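Local coordinates for DUF574 domain-containing protein (Thermobifida fusca, PDB 2QE6) that binds S-adenosylmethionine and is probably a methyltransferase of the Rossmann-like class, although its substrate is not known, at residues W11-T22 / I112-G120; K126-T134 / N145-I153. The protein carries 1 engineered substitution. All coordinates share one frame; numbering follows the deposited sequence. Where two conformers were deposited one is given.

Interaction 1. Residues W11-T22 / I112-G120. With SAM (S-adenosylmethionine), chain F.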
loop_
_atom_site.group_PDB
_atom_site.type_symbol
_atom_site.label_atom_id
_atom_site.label_comp_id
_atom_site.label_asym_id
_atom_site.label_seq_id
_atom_site.Cartn_x
_atom_site.Cartn_y
_atom_site.Cartn_z
ATOM N N TRP A 11 -13.661 17.357 12.952
ATOM C CA TRP A 11 -12.819 16.496 12.080
ATOM C C TRP A 11 -11.587 17.201 11.494
ATOM O O TRP A 11 -11.698 18.316 11.042
ATOM C CB TRP A 11 -13.626 15.928 10.889
ATOM C CG TRP A 11 -12.851 14.801 10.248
ATOM C CD1 TRP A 11 -11.977 14.880 9.192
ATOM C CD2 TRP A 11 -12.800 13.463 10.720
ATOM N NE1 TRP A 11 -11.390 13.651 8.970
ATOM C CE2 TRP A 11 -11.873 12.760 9.897
ATOM C CE3 TRP A 11 -13.425 12.788 11.777
ATOM C CZ2 TRP A 11 -11.585 11.398 10.083
ATOM C CZ3 TRP A 11 -13.144 11.427 11.957
ATOM C CH2 TRP A 11 -12.224 10.757 11.121
ATOM N N PRO A 12 -10.406 16.548 11.472
ATOM C CA PRO A 12 -10.052 15.266 12.067
ATOM C C PRO A 12 -10.203 15.330 13.584
ATOM O O PRO A 12 -10.252 16.445 14.139
ATOM C CB PRO A 12 -8.588 15.061 11.671
ATOM C CG PRO A 12 -8.316 16.011 10.577
ATOM C CD PRO A 12 -9.274 17.144 10.745
ATOM N N PRO A 13 -10.319 14.163 14.252
ATOM C CA PRO A 13 -10.695 14.228 15.676
ATOM C C PRO A 13 -9.550 14.834 16.487
ATOM O O PRO A 13 -8.437 14.311 16.438
ATOM C CB PRO A 13 -10.955 12.757 16.070
ATOM C CG PRO A 13 -10.960 11.976 14.768
ATOM C CD PRO A 13 -10.154 12.772 13.787
ATOM N N PRO A 14 -9.821 15.932 17.217
ATOM C CA PRO A 14 -8.765 16.639 17.956
ATOM C C PRO A 14 -8.018 15.737 18.954
ATOM O O PRO A 14 -6.827 15.940 19.175
ATOM C CB PRO A 14 -9.522 17.746 18.690
ATOM C CG PRO A 14 -10.823 17.866 18.004
ATOM C CD PRO A 14 -11.147 16.543 17.420
ATOM N N GLY A 15 -8.701 14.742 19.528
ATOM C CA GLY A 15 -8.056 13.775 20.428
ATOM C C GLY A 15 -6.934 12.940 19.799
ATOM O O GLY A 15 -6.204 12.266 20.512
ATOM N N LEU A 16 -6.816 12.945 18.469
ATOM C CA LEU A 16 -5.761 12.181 17.757
ATOM C C LEU A 16 -4.574 13.067 17.352
ATOM O O LEU A 16 -3.569 12.559 16.848
ATOM C CB LEU A 16 -6.343 11.485 16.516
ATOM C CG LEU A 16 -7.398 10.373 16.699
ATOM C CD1 LEU A 16 -7.913 9.845 15.342
ATOM C CD2 LEU A 16 -6.842 9.226 17.518
ATOM N N ASP A 17 -4.684 14.376 17.591
ATOM C CA ASP A 17 -3.622 15.355 17.280
ATOM C C ASP A 17 -2.643 15.477 18.457
ATOM O O ASP A 17 -2.958 16.152 19.461
ATOM C CB ASP A 17 -4.250 16.737 16.990
ATOM C CG ASP A 17 -3.236 17.787 16.513
ATOM O OD1 ASP A 17 -2.016 17.478 16.401
ATOM O OD2 ASP A 17 -3.665 18.943 16.244
ATOM N N PHE A 18 -1.470 14.850 18.339
ATOM C CA PHE A 18 -0.385 15.046 19.324
ATOM C C PHE A 18 0.725 15.949 18.795
ATOM O O PHE A 18 1.872 15.874 19.252
ATOM C CB PHE A 18 0.177 13.688 19.757
ATOM C CG PHE A 18 -0.864 12.787 20.333
ATOM C CD1 PHE A 18 -1.626 11.972 19.507
ATOM C CD2 PHE A 18 -1.124 12.794 21.695
ATOM C CE1 PHE A 18 -2.620 11.157 20.033
ATOM C CE2 PHE A 18 -2.114 11.982 22.231
ATOM C CZ PHE A 18 -2.867 11.160 21.389
ATOM N N SER A 19 0.377 16.787 17.811
ATOM C CA SER A 19 1.335 17.647 17.134
ATOM C C SER A 19 2.521 16.830 16.638
ATOM O O SER A 19 3.664 17.270 16.726
ATOM C CB SER A 19 1.810 18.753 18.093
ATOM O OG SER A 19 0.715 19.360 18.767
ATOM N N LYS A 20 2.243 15.623 16.153
ATOM C CA LYS A 20 3.264 14.707 15.618
ATOM C C LYS A 20 2.703 14.204 14.277
ATOM O O LYS A 20 1.539 13.816 14.199
ATOM C CB LYS A 20 3.517 13.498 16.566
ATOM C CG LYS A 20 4.348 13.791 17.843
ATOM N N PRO A 21 3.527 14.197 13.211
ATOM C CA PRO A 21 2.954 13.644 11.977
ATOM C C PRO A 21 2.802 12.143 12.026
ATOM O O PRO A 21 3.517 11.488 12.776
ATOM C CB PRO A 21 3.979 14.025 10.909
ATOM C CG PRO A 21 5.272 14.118 11.630
ATOM C CD PRO A 21 4.908 14.669 13.030
ATOM N N THR A 22 1.904 11.588 11.221
ATOM C CA THR A 22 1.864 10.132 11.002
ATOM C C THR A 22 2.003 9.844 9.504
ATOM O O THR A 22 1.693 10.695 8.659
ATOM C CB THR A 22 0.577 9.492 11.492
ATOM O OG1 THR A 22 -0.446 9.681 10.512
ATOM C CG2 THR A 22 0.094 10.096 12.841
ATOM N N ILE A 112 -2.110 1.010 11.075
ATOM C CA ILE A 112 -1.654 1.315 12.433
ATOM C C ILE A 112 -2.219 2.655 12.954
ATOM O O ILE A 112 -2.385 2.842 14.145
ATOM C CB ILE A 112 -0.093 1.302 12.500
ATOM C CG1 ILE A 112 0.409 1.428 13.945
ATOM C CG2 ILE A 112 0.507 2.395 11.592
ATOM C CD1 ILE A 112 -0.088 0.346 14.862
ATOM N N ASP A 113 -2.501 3.589 12.053
ATOM C CA ASP A 113 -3.080 4.884 12.420
ATOM C C ASP A 113 -4.531 4.673 12.805
ATOM O O ASP A 113 -5.303 4.327 11.969
ATOM C CB ASP A 113 -2.988 5.876 11.224
ATOM C CG ASP A 113 -3.240 7.318 11.628
ATOM O OD1 ASP A 113 -3.986 7.516 12.629
ATOM O OD2 ASP A 113 -2.738 8.256 10.932
ATOM N N PRO A 114 -4.905 4.954 14.059
ATOM C CA PRO A 114 -6.293 4.867 14.475
ATOM C C PRO A 114 -7.264 5.741 13.696
ATOM O O PRO A 114 -8.457 5.459 13.702
ATOM C CB PRO A 114 -6.261 5.315 15.929
ATOM C CG PRO A 114 -4.927 5.813 16.196
ATOM C CD PRO A 114 -4.010 5.336 15.168
HETATM N N MSE A 115 -6.792 6.816 13.063
HETATM C CA MSE A 115 -7.666 7.611 12.231
HETATM C C MSE A 115 -8.275 6.821 11.062
HETATM O O MSE A 115 -9.378 7.142 10.631
HETATM C CB MSE A 115 -6.986 8.881 11.692
HETATM C CG MSE A 115 -8.026 9.905 11.204
HETATM SE SE MSE A 115 -7.139 11.443 10.481
HETATM C CE MSE A 115 -6.610 12.187 12.204
ATOM N N VAL A 116 -7.572 5.815 10.565
ATOM C CA VAL A 116 -8.054 4.962 9.454
ATOM C C VAL A 116 -9.295 4.196 9.919
ATOM O O VAL A 116 -10.373 4.226 9.278
ATOM C CB VAL A 116 -6.915 4.003 8.937
ATOM C CG1 VAL A 116 -7.428 3.013 7.880
ATOM C CG2 VAL A 116 -5.758 4.796 8.369
ATOM N N LEU A 117 -9.185 3.575 11.087
ATOM C CA LEU A 117 -10.360 2.915 11.684
ATOM C C LEU A 117 -11.473 3.904 11.986
ATOM O O LEU A 117 -12.649 3.624 11.732
ATOM C CB LEU A 117 -9.989 2.158 12.958
ATOM C CG LEU A 117 -11.108 1.430 13.719
ATOM C CD1 LEU A 117 -12.024 0.568 12.797
ATOM C CD2 LEU A 117 -10.516 0.604 14.883
ATOM N N THR A 118 -11.124 5.064 12.538
ATOM C CA THR A 118 -12.151 6.016 12.896
ATOM C C THR A 118 -12.936 6.538 11.692
ATOM O O THR A 118 -14.151 6.680 11.762
ATOM C CB THR A 118 -11.584 7.183 13.725
ATOM O OG1 THR A 118 -10.838 6.634 14.809
ATOM C CG2 THR A 118 -12.723 8.039 14.288
ATOM N N HIS A 119 -12.248 6.830 10.597
ATOM C CA HIS A 119 -12.916 7.336 9.401
ATOM C C HIS A 119 -13.714 6.208 8.738
ATOM O O HIS A 119 -14.897 6.387 8.348
ATOM C CB HIS A 119 -11.881 7.923 8.410
ATOM C CG HIS A 119 -12.487 8.835 7.381
ATOM N ND1 HIS A 119 -11.769 9.830 6.757
ATOM C CD2 HIS A 119 -13.758 8.937 6.912
ATOM C CE1 HIS A 119 -12.559 10.479 5.918
ATOM N NE2 HIS A 119 -13.773 9.962 6.001
ATOM N N GLY A 120 -13.070 5.049 8.662
ATOM C CA GLY A 120 -13.534 3.910 7.879
ATOM C C GLY A 120 -14.724 3.194 8.474
ATOM O O GLY A 120 -15.594 2.737 7.727
HETATM N N SAM F . -1.345 1.501 1.002
HETATM C CA SAM F . -1.762 2.932 0.727
HETATM C C SAM F . -1.329 3.319 -0.670
HETATM O O SAM F . -1.940 4.181 -1.291
HETATM O OXT SAM F . -0.336 2.786 -1.183
HETATM C CB SAM F . -1.190 4.003 1.676
HETATM C CG SAM F . 0.336 4.182 1.650
HETATM S SD SAM F . 1.026 5.300 2.915
HETATM C CE SAM F . -0.556 5.736 3.676
HETATM C "C5'" SAM F . 1.519 4.003 4.070
HETATM C "C4'" SAM F . 0.518 3.412 5.071
HETATM O "O4'" SAM F . 1.096 2.261 5.696
HETATM C "C3'" SAM F . 0.143 4.361 6.220
HETATM O "O3'" SAM F . -1.263 4.475 6.356
HETATM C "C2'" SAM F . 0.784 3.792 7.476
HETATM O "O2'" SAM F . 0.127 4.141 8.701
HETATM C "C1'" SAM F . 0.804 2.314 7.100
HETATM N N9 SAM F . 1.832 1.609 7.868
HETATM C C8 SAM F . 3.214 1.786 7.862
HETATM N N7 SAM F . 3.766 0.896 8.729
HETATM C C5 SAM F . 2.747 0.152 9.265
HETATM C C6 SAM F . 2.752 -0.910 10.183
HETATM N N6 SAM F . 3.931 -1.329 10.718
HETATM N N1 SAM F . 1.530 -1.467 10.520
HETATM C C2 SAM F . 0.316 -1.009 9.969
HETATM N N3 SAM F . 0.313 0.050 9.066
HETATM C C4 SAM F . 1.526 0.597 8.726
#

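Interaction 2. Residues K126-T134 / N145-I153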
loop_
_atom_site.group_PDB
_atom_site.type_symbol
_atom_site.label_atom_id
_atom_site.label_comp_id
_atom_site.label_asym_id
_atom_site.label_seq_id
_atom_site.Cartn_x
_atom_site.Cartn_y
_atom_site.Cartn_z
ATOM N N LYS A 126 -21.919 -0.354 6.753
ATOM C CA LYS A 126 -22.945 -0.653 5.739
ATOM C C LYS A 126 -22.524 -1.727 4.685
ATOM O O LYS A 126 -23.357 -2.176 3.885
ATOM C CB LYS A 126 -23.360 0.649 5.009
ATOM C CG LYS A 126 -24.010 1.729 5.874
ATOM N N ASP A 127 -21.248 -2.118 4.672
ATOM C CA ASP A 127 -20.736 -3.101 3.704
ATOM C C ASP A 127 -20.340 -4.401 4.404
ATOM O O ASP A 127 -19.365 -4.446 5.131
ATOM C CB ASP A 127 -19.558 -2.523 2.924
ATOM C CG ASP A 127 -19.095 -3.418 1.769
ATOM O OD1 ASP A 127 -19.633 -4.545 1.580
ATOM O OD2 ASP A 127 -18.165 -2.985 1.051
ATOM N N PRO A 128 -21.103 -5.478 4.168
ATOM C CA PRO A 128 -20.781 -6.707 4.867
ATOM C C PRO A 128 -19.531 -7.376 4.324
ATOM O O PRO A 128 -19.017 -8.267 4.980
ATOM C CB PRO A 128 -22.002 -7.591 4.605
ATOM C CG PRO A 128 -22.558 -7.114 3.328
ATOM C CD PRO A 128 -22.264 -5.644 3.270
ATOM N N ASN A 129 -19.066 -6.973 3.141
ATOM C CA ASN A 129 -17.855 -7.586 2.533
ATOM C C ASN A 129 -16.607 -6.796 2.693
ATOM O O ASN A 129 -15.593 -7.105 2.054
ATOM C CB ASN A 129 -18.072 -7.854 1.054
ATOM C CG ASN A 129 -19.206 -8.846 0.812
ATOM O OD1 ASN A 129 -19.733 -8.924 -0.280
ATOM N ND2 ASN A 129 -19.596 -9.584 1.848
ATOM N N THR A 130 -16.650 -5.778 3.544
ATOM C CA THR A 130 -15.472 -4.934 3.729
ATOM C C THR A 130 -15.333 -4.638 5.214
ATOM O O THR A 130 -16.307 -4.335 5.884
ATOM C CB THR A 130 -15.592 -3.639 2.888
ATOM O OG1 THR A 130 -15.954 -3.970 1.536
ATOM C CG2 THR A 130 -14.306 -2.881 2.867
ATOM N N ALA A 131 -14.134 -4.781 5.743
ATOM C CA ALA A 131 -13.878 -4.585 7.166
ATOM C C ALA A 131 -12.563 -3.822 7.303
ATOM O O ALA A 131 -11.772 -3.807 6.363
ATOM C CB ALA A 131 -13.787 -5.936 7.881
ATOM N N VAL A 132 -12.381 -3.150 8.439
ATOM C CA VAL A 132 -11.181 -2.372 8.726
ATOM C C VAL A 132 -10.758 -2.591 10.174
ATOM O O VAL A 132 -11.589 -2.705 11.043
ATOM C CB VAL A 132 -11.381 -0.850 8.432
ATOM C CG1 VAL A 132 -12.467 -0.245 9.282
ATOM C CG2 VAL A 132 -10.042 -0.071 8.587
ATOM N N PHE A 133 -9.463 -2.673 10.437
ATOM C CA PHE A 133 -9.016 -2.662 11.820
ATOM C C PHE A 133 -7.607 -2.121 11.985
ATOM O O PHE A 133 -6.828 -2.015 11.021
ATOM C CB PHE A 133 -9.212 -4.040 12.494
ATOM C CG PHE A 133 -8.320 -5.143 11.976
ATOM C CD1 PHE A 133 -8.706 -5.929 10.890
ATOM C CD2 PHE A 133 -7.122 -5.449 12.626
ATOM C CE1 PHE A 133 -7.888 -6.984 10.438
ATOM C CE2 PHE A 133 -6.311 -6.504 12.198
ATOM C CZ PHE A 133 -6.694 -7.268 11.097
ATOM N N THR A 134 -7.297 -1.738 13.226
ATOM C CA THR A 134 -5.985 -1.174 13.564
ATOM C C THR A 134 -5.055 -2.316 13.994
ATOM O O THR A 134 -5.420 -3.154 14.790
ATOM C CB THR A 134 -6.136 -0.104 14.667
ATOM O OG1 THR A 134 -7.113 0.858 14.251
ATOM C CG2 THR A 134 -4.820 0.604 14.953
ATOM N N ASN A 145 -4.769 -13.867 12.401
ATOM C CA ASN A 145 -5.689 -14.538 13.314
ATOM C C ASN A 145 -6.806 -13.642 13.850
ATOM O O ASN A 145 -7.653 -14.085 14.608
ATOM C CB ASN A 145 -4.879 -15.198 14.421
ATOM C CG ASN A 145 -4.038 -16.356 13.880
ATOM O OD1 ASN A 145 -4.576 -17.385 13.494
ATOM N ND2 ASN A 145 -2.737 -16.165 13.793
ATOM N N HIS A 146 -6.832 -12.395 13.386
ATOM C CA HIS A 146 -7.834 -11.416 13.800
ATOM C C HIS A 146 -9.243 -11.871 13.348
ATOM O O HIS A 146 -9.387 -12.429 12.247
ATOM C CB HIS A 146 -7.451 -10.035 13.208
ATOM C CG HIS A 146 -8.191 -8.889 13.818
ATOM N ND1 HIS A 146 -9.499 -8.596 13.498
ATOM C CD2 HIS A 146 -7.820 -7.988 14.758
ATOM C CE1 HIS A 146 -9.899 -7.557 14.209
ATOM N NE2 HIS A 146 -8.896 -7.163 14.976
ATOM N N PRO A 147 -10.280 -11.687 14.211
ATOM C CA PRO A 147 -11.644 -12.077 13.844
ATOM C C PRO A 147 -12.151 -11.518 12.514
ATOM O O PRO A 147 -12.946 -12.178 11.847
ATOM C CB PRO A 147 -12.511 -11.551 15.009
ATOM C CG PRO A 147 -11.615 -10.769 15.889
ATOM C CD PRO A 147 -10.215 -11.150 15.584
ATOM N N ASP A 148 -11.707 -10.322 12.131
ATOM C CA ASP A 148 -12.134 -9.726 10.860
ATOM C C ASP A 148 -11.503 -10.505 9.732
ATOM O O ASP A 148 -12.188 -10.803 8.749
ATOM C CB ASP A 148 -11.805 -8.231 10.750
ATOM C CG ASP A 148 -12.710 -7.345 11.623
ATOM O OD1 ASP A 148 -13.862 -7.721 11.935
ATOM O OD2 ASP A 148 -12.267 -6.242 11.989
ATOM N N VAL A 149 -10.220 -10.872 9.891
ATOM C CA VAL A 149 -9.542 -11.738 8.925
ATOM C C VAL A 149 -10.170 -13.119 8.854
ATOM O O VAL A 149 -10.519 -13.579 7.756
ATOM C CB VAL A 149 -8.020 -11.815 9.183
ATOM C CG1 VAL A 149 -7.369 -12.870 8.320
ATOM C CG2 VAL A 149 -7.426 -10.481 8.881
ATOM N N ARG A 150 -10.355 -13.760 10.010
ATOM C CA ARG A 150 -10.861 -15.136 10.022
ATOM C C ARG A 150 -12.290 -15.259 9.512
ATOM O O ARG A 150 -12.621 -16.236 8.845
ATOM C CB ARG A 150 -10.676 -15.787 11.402
ATOM C CG ARG A 150 -9.175 -15.994 11.707
ATOM C CD ARG A 150 -8.847 -17.351 12.314
ATOM N NE ARG A 150 -9.143 -17.355 13.746
ATOM C CZ ARG A 150 -8.345 -17.818 14.711
ATOM N NH1 ARG A 150 -7.163 -18.363 14.444
ATOM N NH2 ARG A 150 -8.751 -17.746 15.974
ATOM N N ARG A 151 -13.114 -14.248 9.760
ATOM C CA ARG A 151 -14.480 -14.273 9.250
ATOM C C ARG A 151 -14.615 -13.805 7.793
ATOM O O ARG A 151 -15.650 -14.040 7.182
ATOM C CB ARG A 151 -15.414 -13.467 10.152
ATOM C CG ARG A 151 -15.418 -11.979 9.894
ATOM C CD ARG A 151 -16.145 -11.192 11.007
ATOM N NE ARG A 151 -16.032 -9.749 10.747
ATOM C CZ ARG A 151 -16.775 -9.065 9.867
ATOM N NH1 ARG A 151 -17.736 -9.669 9.161
ATOM N NH2 ARG A 151 -16.569 -7.754 9.706
HETATM N N MSE A 152 -13.588 -13.161 7.238
HETATM C CA MSE A 152 -13.657 -12.590 5.876
HETATM C C MSE A 152 -12.844 -13.329 4.827
HETATM O O MSE A 152 -13.239 -13.382 3.674
HETATM C CB MSE A 152 -13.147 -11.147 5.887
HETATM C CG MSE A 152 -14.048 -10.198 6.638
HETATM SE SE MSE A 152 -15.525 -9.671 5.537
HETATM C CE MSE A 152 -15.395 -7.845 6.155
ATOM N N ILE A 153 -11.694 -13.857 5.223
ATOM C CA ILE A 153 -10.781 -14.489 4.284
ATOM C C ILE A 153 -10.562 -15.956 4.628
ATOM O O ILE A 153 -10.197 -16.301 5.743
ATOM C CB ILE A 153 -9.424 -13.748 4.265
ATOM C CG1 ILE A 153 -9.656 -12.255 3.954
ATOM C CG2 ILE A 153 -8.474 -14.399 3.284
ATOM C CD1 ILE A 153 -8.430 -11.414 3.958
#

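Interaction 1. Residues W11-T22 / I112-G120
This is a mainly apolar surface contact in which the N-terminal loop 11-22 lies over the start of helix 114-124, with one hydrogen bond at its inner end. The apolar part is built round Met-115, a selenomethionine. Its CG is anti to the backbone N (chi1 -162°), and the chain bends only at its end, which brings CE to 3.5 Å from Pro-12 CB. Pro-13 CD touches the same methyl. Leu-16 comes across from the other part of the loop and sets CD1 3.9 Å from Met-115 CB. Its other methyl, CD2, rests on the ring of Pro-114.

Trp-11 points its edge at the face of His-119 in a T-shaped pair, the six-membered ring and the imidazole 5.0 Å apart between centroids. Thr-118 CG2 lies near the plane of the indole, at its edge. The indole NE1 is hydrogen-bonded elsewhere, to Asp-35.

At the inner end Thr-22 OG1 donates to Asp-113 OD2 at 2.7 Å, from above the carboxylate plane. Asp-113 is itself an N-cap: its OD1 takes Met-115 N at 2.9 Å and also pairs with Arg-25. Thr-22 OG1 accepts from Arg-25 N and caps helix 23-30. Two helix starts are thus joined cap to cap. One residue before Asp-113, Ile-112 N comes 3.3 Å from SAM N3. This is the adenosine end of the cofactor site, after the second strand of a Rossmann-like fold consistent with a methyltransferase.

Interaction 2. Residues K126-T134 / N145-I153
Phe-133 lays its ring flat on the imidazole of His-146. The ring centroids are 3.5 Å apart and the planes only 12° from parallel. The closest atoms are Phe-133 CE2 and His-146 CD2, at 3.3 Å. His-146 CG is anti to the backbone N (chi1 -166°), which carries the imidazole to the phenyl ring. Pro-147 CD covers the other face of the imidazole. His-146 is also the N-cap of helix 147-152. Its ND1 accepts from Asp-148 N at 3.1 Å, nearly in the ring plane, and this bond fixes the rotation of the ring. With an alanine in place of His-146, Asp-148 N is likely to lose its cap, and Phe-133 the ring stacked on it.

The phenyl ring has a second neighbour at its edge, where Val-149 CG2 approaches CE1 to 3.9 Å. Asp-148 OD2 passes obliquely by Phe-133 CD1, while OD1 holds Arg-151 NE in a salt bridge of 3.2 Å, in the guanidinium plane. The end of this arginine, NH2, comes 3.8 Å from Ala-131 CB.

Strand and helix run nearly antiparallel, at 157°, with axes 9.0 Å apart. This is the packing of a helix on the edge strand of a Rossmann-like alpha/beta sheet.

In the fold
The two contacts come in series along the chain, with interaction 1 closing before interaction 2 opens. Their centres are about 21 Å apart. Helix 114-124 and strand 130-134 follow each other and join them: Leu-117 CD1 packs on Val-132 CG1 at 3.6 Å. Strand 130-134 is the edge of the sheet, beside strand 106-111. Helix 114-124 touches the strand through Val-132, whereas Phe-133 points to helix 147-152, so the two helices cover opposite faces of this edge. Interaction 1 adds the N-terminal loop outside helix 114-124. Interaction 1 reaches the cofactor through Ile-112, while in interaction 2 the side chain of Phe-133 is about 9 Å from the bound SAM.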